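Local coordinates for protein YcaO (Methanopyrus kandleri, PDB 6CIB) that probably uses ATP and magnesium to activate a peptide backbone for thioamidation of ribosomal peptides, and binds ADP and magnesium, at residues A[38-43]-A[255-260]; A[46-51]-A[70-75]. All blocks are in the same frame, centred on the assembly; numbering follows the deposited sequence.

Overall arrangement
After two N-terminal helices the chain enters a three-stranded antiparallel sheet made of strands 34-42, 45-54 and 57-64, and then helix 68-85. Contact 2 closes the short loop here: residues 46-51 on the middle strand meet residues 70-75 of a helix whose Gln70, Val73 and Ser74 line the ADP pocket. Contact 1 closes a far longer loop, joining the end of strand 34-42 to residues 255-260 on helix 241-260. Contact 2 is nested inside that loop and nothing crosses. Their centres lie about 10 Å apart, and both reach the same sheet through neighbouring strands, tying it to the nucleotide-binding helix and to a helix from much later in the chain.

Contact 1: A[38-43]-A[255-260]. With OXM (oxamic acid), chain I.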
loop_
_atom_site.group_PDB
_atom_site.type_symbol
_atom_site.label_atom_id
_atom_site.label_comp_id
_atom_site.label_asym_id
_atom_site.label_seq_id
_atom_site.Cartn_x
_atom_site.Cartn_y
_atom_site.Cartn_z
ATOM N N PHE A 38 -14.145 -11.309 -11.620
ATOM C CA PHE A 38 -13.448 -12.568 -11.885
ATOM C C PHE A 38 -12.874 -13.136 -10.587
ATOM O O PHE A 38 -12.346 -12.388 -9.761
ATOM C CB PHE A 38 -12.286 -12.357 -12.861
ATOM C CG PHE A 38 -12.691 -11.797 -14.199
ATOM C CD1 PHE A 38 -13.140 -12.644 -15.221
ATOM C CD2 PHE A 38 -12.605 -10.422 -14.446
ATOM C CE1 PHE A 38 -13.506 -12.130 -16.463
ATOM C CE2 PHE A 38 -12.964 -9.902 -15.691
ATOM C CZ PHE A 38 -13.408 -10.760 -16.699
ATOM N N SER A 39 -12.942 -14.453 -10.442
ATOM C CA SER A 39 -12.319 -15.146 -9.314
ATOM C C SER A 39 -11.171 -16.036 -9.750
ATOM O O SER A 39 -11.333 -16.919 -10.597
ATOM C CB SER A 39 -13.354 -15.973 -8.547
ATOM O OG SER A 39 -14.311 -15.129 -7.947
ATOM N N ASP A 40 -10.002 -15.788 -9.170
ATOM C CA ASP A 40 -8.819 -16.612 -9.413
ATOM C C ASP A 40 -8.401 -17.293 -8.115
ATOM O O ASP A 40 -8.856 -16.918 -7.039
ATOM C CB ASP A 40 -7.669 -15.745 -9.962
ATOM C CG ASP A 40 -7.870 -15.345 -11.437
ATOM O OD1 ASP A 40 -8.876 -15.765 -12.054
ATOM O OD2 ASP A 40 -7.017 -14.598 -11.980
ATOM N N ARG A 41 -7.551 -18.298 -8.222
ATOM C CA ARG A 41 -6.868 -18.850 -7.062
ATOM C C ARG A 41 -5.440 -19.158 -7.485
ATOM O O ARG A 41 -5.208 -19.944 -8.410
ATOM C CB ARG A 41 -7.580 -20.101 -6.524
ATOM C CG ARG A 41 -7.322 -20.409 -5.038
ATOM C CD ARG A 41 -8.179 -21.565 -4.490
ATOM N NE ARG A 41 -8.137 -22.664 -5.436
ATOM C CZ ARG A 41 -9.150 -23.120 -6.161
ATOM N NH1 ARG A 41 -10.392 -22.664 -6.009
ATOM N NH2 ARG A 41 -8.900 -24.086 -7.022
ATOM N N VAL A 42 -4.486 -18.519 -6.821
ATOM C CA VAL A 42 -3.078 -18.720 -7.151
ATOM C C VAL A 42 -2.489 -19.558 -6.029
ATOM O O VAL A 42 -2.345 -19.081 -4.892
ATOM C CB VAL A 42 -2.329 -17.381 -7.368
ATOM C CG1 VAL A 42 -0.850 -17.620 -7.632
ATOM C CG2 VAL A 42 -2.955 -16.607 -8.529
ATOM N N GLY A 43 -2.176 -20.813 -6.361
ATOM C CA GLY A 43 -1.917 -21.858 -5.362
ATOM C C GLY A 43 -3.092 -21.870 -4.401
ATOM O O GLY A 43 -4.235 -22.014 -4.847
ATOM N N GLY A 255 -0.083 -10.444 -8.013
ATOM C CA GLY A 255 0.785 -10.173 -9.163
ATOM C C GLY A 255 0.721 -11.272 -10.212
ATOM O O GLY A 255 0.599 -10.986 -11.403
ATOM N N LEU A 256 0.775 -12.527 -9.760
ATOM C CA LEU A 256 0.707 -13.681 -10.659
ATOM C C LEU A 256 -0.629 -13.828 -11.352
ATOM O O LEU A 256 -0.672 -14.168 -12.542
ATOM C CB LEU A 256 1.091 -14.977 -9.936
ATOM C CG LEU A 256 2.537 -15.049 -9.433
ATOM C CD1 LEU A 256 2.736 -16.216 -8.481
ATOM C CD2 LEU A 256 3.510 -15.110 -10.600
ATOM N N SER A 257 -1.713 -13.558 -10.621
ATOM C CA SER A 257 -3.052 -13.528 -11.204
ATOM C C SER A 257 -3.135 -12.508 -12.340
ATOM O O SER A 257 -3.636 -12.829 -13.424
ATOM C CB SER A 257 -4.110 -13.234 -10.134
ATOM O OG SER A 257 -5.367 -12.961 -10.728
HETATM N N MSE A 258 -2.622 -11.300 -12.088
HETATM C CA MSE A 258 -2.613 -10.205 -13.073
HETATM C C MSE A 258 -1.808 -10.524 -14.306
HETATM O O MSE A 258 -2.258 -10.254 -15.433
HETATM C CB MSE A 258 -1.988 -8.938 -12.487
HETATM C CG MSE A 258 -2.619 -8.500 -11.182
HETATM SE SE MSE A 258 -4.373 -7.726 -11.568
HETATM C CE MSE A 258 -3.713 -6.052 -10.753
ATOM N N ALA A 259 -0.611 -11.082 -14.103
ATOM C CA ALA A 259 0.290 -11.407 -15.212
ATOM C C ALA A 259 -0.311 -12.504 -16.099
ATOM O O ALA A 259 -0.237 -12.418 -17.323
ATOM C CB ALA A 259 1.664 -11.807 -14.690
ATOM N N ARG A 260 -0.934 -13.503 -15.476
ATOM C CA ARG A 260 -1.586 -14.603 -16.195
ATOM C C ARG A 260 -2.822 -14.167 -16.981
ATOM O O ARG A 260 -3.242 -14.863 -17.900
ATOM C CB ARG A 260 -1.945 -15.734 -15.236
ATOM C CG ARG A 260 -0.763 -16.606 -14.866
ATOM C CD ARG A 260 -1.063 -17.406 -13.615
ATOM N NE ARG A 260 0.163 -17.990 -13.079
ATOM C CZ ARG A 260 0.215 -18.953 -12.159
ATOM N NH1 ARG A 260 -0.893 -19.474 -11.656
ATOM N NH2 ARG A 260 1.391 -19.403 -11.748
HETATM C C1 OXM I . -13.157 -22.047 -3.238
HETATM N N1 OXM I . -12.755 -23.078 -3.975
HETATM O O1 OXM I . -14.025 -22.159 -2.371
HETATM C C2 OXM I . -12.533 -20.744 -3.477
HETATM O O2 OXM I . -13.095 -19.712 -3.047
HETATM O O3 OXM I . -11.451 -20.697 -4.109
HETATM O O HOH W 1 -5.081 -15.409 -13.449
#
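Strand 38-42 passes over helix 255-260 at 119° between their directions, with the axes 8.6 Å apart at their closest, and two strand residues, Asp40 and Val42, do most of the touching. The tight part is polar at one end and oily at the other. Ser257 holds its OG anti to its own backbone N (chi1 169°), and from there the hydroxyl donates to Asp40 OD2 over 2.6 Å, taking the anti lone pair of that oxygen. A water binds alongside, giving one proton to Asp40 OD2 at 2.6 Å and the other to the backbone O of Ser257 at 3.0 Å, so Asp40 OD2 accepts from both the hydroxyl and the water. An aspartate suits this place because its second oxygen, OD1, can pair at the same time with Arg261. An alanine here, lacking the carboxylate, would probably loosen the strand's hold on Ser257 and leave Arg261 without this partner.

Val42 is the buried, branched residue that splits its contacts: CG1 rests 3.9 Å from Leu256 CD1, the two side chains crossing at about a right angle, while CG2 lies 3.9 Å from Ser257 CB. Toward solvent the fit loosens. Arg260 brings its NH1 only to 4.4 Å of Val42 CG1 and pairs instead through NE with Glu230. Arg41 turns from the helix, and its NH1 donates to O3 of the bound oxamic acid at 2.9 Å, nearly straight at 165°; Arg68 NE binds the same ligand. Ser257 also packs on Val47 and Ile49 of strand 45-54, and Leu256 reaches Val201, Glu230 and Val232, so this end of helix 241-260 packs between the three-stranded sheet and the loops carrying those residues.

Contact 2: A[46-51]-A[70-75]; sequences PVEIRR and QARVSA. With ADP (adenosine-5'-diphosphate), chain G.
Small residues of helix 70-75 let it settle on strand 46-51 with their axes only 7.4 Å apart at closest. Ala71 CB sits 4.0 Å from Pro46 CB. Ala75 CB lies 3.6 Å from Glu48 CB and also sits over one face of the Arg50 guanidinium, above its centre, where a longer side chain could hardly fit. Around this apolar seam runs a salt-bridge network. Arg50 grips Glu48 end-on, NH1 and NH2 both lying 2.9 Å from the single atom OE1, which stays in the guanidinium plane. Glu48 OE2 meets Arg72 NE at 3.4 Å, a weak bond, with carboxylate and guanidinium planes 82° apart.

The second shell positions these groups: Arg50 NE pairs with Glu29, a water links Arg50 NH2 to Arg72 O, and Ser39 OG and Arg68 NH1 serve Glu48 OE2. From other faces of the same helix, Gln70 NE2 donates to ADP N7 at 2.8 Å while its OE1 accepts from N6, and Ser74 OG donates to O2A at 2.7 Å. Held among three arginines, the buried Glu48 carboxylate very likely remains ionised and probably helps hold helix 68-85, which also binds adenine and phosphate, against the sheet.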
loop_
_atom_site.group_PDB
_atom_site.type_symbol
_atom_site.label_atom_id
_atom_site.label_comp_id
_atom_site.label_asym_id
_atom_site.label_seq_id
_atom_site.Cartn_x
_atom_site.Cartn_y
_atom_site.Cartn_z
ATOM N N PRO A 46 -6.870 -17.034 -2.825
ATOM C CA PRO A 46 -7.953 -16.424 -3.593
ATOM C C PRO A 46 -7.579 -15.017 -4.038
ATOM O O PRO A 46 -7.127 -14.200 -3.217
ATOM C CB PRO A 46 -9.119 -16.348 -2.588
ATOM C CG PRO A 46 -8.742 -17.223 -1.455
ATOM C CD PRO A 46 -7.247 -17.252 -1.420
ATOM N N VAL A 47 -7.754 -14.756 -5.332
ATOM C CA VAL A 47 -7.542 -13.426 -5.910
ATOM C C VAL A 47 -8.827 -13.022 -6.648
ATOM O O VAL A 47 -9.467 -13.853 -7.293
ATOM C CB VAL A 47 -6.309 -13.377 -6.864
ATOM C CG1 VAL A 47 -6.138 -11.981 -7.479
ATOM C CG2 VAL A 47 -5.033 -13.775 -6.128
ATOM N N GLU A 48 -9.190 -11.747 -6.540
ATOM C CA GLU A 48 -10.411 -11.218 -7.137
ATOM C C GLU A 48 -10.088 -10.081 -8.094
ATOM O O GLU A 48 -9.268 -9.210 -7.782
ATOM C CB GLU A 48 -11.356 -10.731 -6.039
ATOM C CG GLU A 48 -11.993 -11.851 -5.228
ATOM C CD GLU A 48 -13.056 -12.614 -6.008
ATOM O OE1 GLU A 48 -13.871 -11.978 -6.704
ATOM O OE2 GLU A 48 -13.082 -13.851 -5.915
ATOM N N ILE A 49 -10.709 -10.094 -9.270
ATOM C CA ILE A 49 -10.454 -9.031 -10.259
ATOM C C ILE A 49 -11.757 -8.312 -10.555
ATOM O O ILE A 49 -12.804 -8.952 -10.710
ATOM C CB ILE A 49 -9.769 -9.555 -11.552
ATOM C CG1 ILE A 49 -8.370 -10.097 -11.244
ATOM C CG2 ILE A 49 -9.623 -8.459 -12.612
ATOM C CD1 ILE A 49 -8.330 -11.603 -11.159
ATOM N N ARG A 50 -11.678 -6.983 -10.617
ATOM C CA ARG A 50 -12.819 -6.142 -10.943
ATOM C C ARG A 50 -12.536 -5.285 -12.174
ATOM O O ARG A 50 -11.460 -4.686 -12.289
ATOM C CB ARG A 50 -13.192 -5.263 -9.742
ATOM C CG ARG A 50 -13.538 -6.041 -8.462
ATOM C CD ARG A 50 -14.888 -6.754 -8.577
ATOM N NE ARG A 50 -15.206 -7.580 -7.406
ATOM C CZ ARG A 50 -14.830 -8.850 -7.236
ATOM N NH1 ARG A 50 -14.114 -9.473 -8.169
ATOM N NH2 ARG A 50 -15.169 -9.503 -6.120
ATOM N N ARG A 51 -13.496 -5.259 -13.095
ATOM C CA ARG A 51 -13.513 -4.289 -14.180
ATOM C C ARG A 51 -14.466 -3.168 -13.760
ATOM O O ARG A 51 -15.640 -3.416 -13.457
ATOM C CB ARG A 51 -13.947 -4.948 -15.496
ATOM C CG ARG A 51 -13.837 -4.047 -16.725
ATOM C CD ARG A 51 -13.946 -4.833 -18.031
ATOM N NE ARG A 51 -15.256 -5.457 -18.225
ATOM C CZ ARG A 51 -16.300 -4.882 -18.824
ATOM N NH1 ARG A 51 -16.217 -3.652 -19.313
ATOM N NH2 ARG A 51 -17.447 -5.544 -18.942
ATOM N N GLN A 70 -12.423 -12.487 2.330
ATOM C CA GLN A 70 -11.498 -11.334 2.441
ATOM C C GLN A 70 -11.054 -10.807 1.072
ATOM O O GLN A 70 -10.952 -9.599 0.883
ATOM C CB GLN A 70 -10.280 -11.638 3.339
ATOM C CG GLN A 70 -9.214 -10.526 3.428
ATOM C CD GLN A 70 -9.742 -9.159 3.882
ATOM O OE1 GLN A 70 -10.809 -9.050 4.493
ATOM N NE2 GLN A 70 -8.976 -8.102 3.586
ATOM N N ALA A 71 -10.813 -11.715 0.127
ATOM C CA ALA A 71 -10.466 -11.322 -1.237
ATOM C C ALA A 71 -11.572 -10.493 -1.887
ATOM O O ALA A 71 -11.288 -9.529 -2.609
ATOM C CB ALA A 71 -10.141 -12.544 -2.081
ATOM N N ARG A 72 -12.826 -10.864 -1.616
ATOM C CA ARG A 72 -13.989 -10.173 -2.170
ATOM C C ARG A 72 -14.234 -8.812 -1.502
ATOM O O ARG A 72 -14.651 -7.865 -2.163
ATOM C CB ARG A 72 -15.235 -11.081 -2.157
ATOM C CG ARG A 72 -15.144 -12.135 -3.248
ATOM C CD ARG A 72 -16.312 -13.097 -3.331
ATOM N NE ARG A 72 -16.105 -13.994 -4.464
ATOM C CZ ARG A 72 -16.672 -15.191 -4.622
ATOM N NH1 ARG A 72 -17.506 -15.684 -3.716
ATOM N NH2 ARG A 72 -16.389 -15.904 -5.704
ATOM N N VAL A 73 -13.955 -8.725 -0.204
ATOM C CA VAL A 73 -13.952 -7.449 0.525
ATOM C C VAL A 73 -12.839 -6.541 -0.010
ATOM O O VAL A 73 -13.082 -5.378 -0.339
ATOM C CB VAL A 73 -13.790 -7.656 2.051
ATOM C CG1 VAL A 73 -13.599 -6.318 2.767
ATOM C CG2 VAL A 73 -14.997 -8.390 2.627
ATOM N N SER A 74 -11.630 -7.095 -0.101
ATOM C CA SER A 74 -10.448 -6.382 -0.605
ATOM C C SER A 74 -10.696 -5.800 -2.007
ATOM O O SER A 74 -10.406 -4.625 -2.250
ATOM C CB SER A 74 -9.248 -7.342 -0.606
ATOM O OG SER A 74 -8.169 -6.846 -1.354
ATOM N N ALA A 75 -11.239 -6.618 -2.915
ATOM C CA ALA A 75 -11.538 -6.161 -4.279
ATOM C C ALA A 75 -12.580 -5.041 -4.292
ATOM O O ALA A 75 -12.392 -4.041 -4.988
ATOM C CB ALA A 75 -11.969 -7.316 -5.175
HETATM P PB ADP G . -3.733 -3.052 0.090
HETATM O O1B ADP G . -4.274 -1.899 0.910
HETATM O O2B ADP G . -2.275 -3.376 0.348
HETATM O O3B ADP G . -4.101 -3.025 -1.375
HETATM P PA ADP G . -5.841 -5.013 0.456
HETATM O O1A ADP G . -6.052 -5.917 1.640
HETATM O O2A ADP G . -5.802 -5.668 -0.899
HETATM O O3A ADP G . -4.434 -4.332 0.772
HETATM O "O5'" ADP G . -6.965 -3.865 0.502
HETATM C "C5'" ADP G . -7.463 -3.105 -0.614
HETATM C "C4'" ADP G . -8.374 -1.978 -0.091
HETATM O "O4'" ADP G . -9.469 -2.537 0.651
HETATM C "C3'" ADP G . -7.677 -1.033 0.892
HETATM O "O3'" ADP G . -8.268 0.279 0.811
HETATM C "C2'" ADP G . -7.991 -1.638 2.249
HETATM O "O2'" ADP G . -7.892 -0.691 3.309
HETATM C "C1'" ADP G . -9.411 -2.155 2.037
HETATM N N9 ADP G . -9.738 -3.335 2.867
HETATM C C8 ADP G . -9.136 -4.537 2.790
HETATM N N7 ADP G . -9.665 -5.400 3.687
HETATM C C5 ADP G . -10.640 -4.759 4.340
HETATM C C6 ADP G . -11.600 -5.111 5.412
HETATM N N6 ADP G . -11.604 -6.355 5.947
HETATM N N1 ADP G . -12.456 -4.144 5.827
HETATM C C2 ADP G . -12.458 -2.898 5.296
HETATM N N3 ADP G . -11.613 -2.516 4.311
HETATM C C4 ADP G . -10.695 -3.392 3.800
HETATM O O HOH W 2 -16.584 -8.254 -4.067
#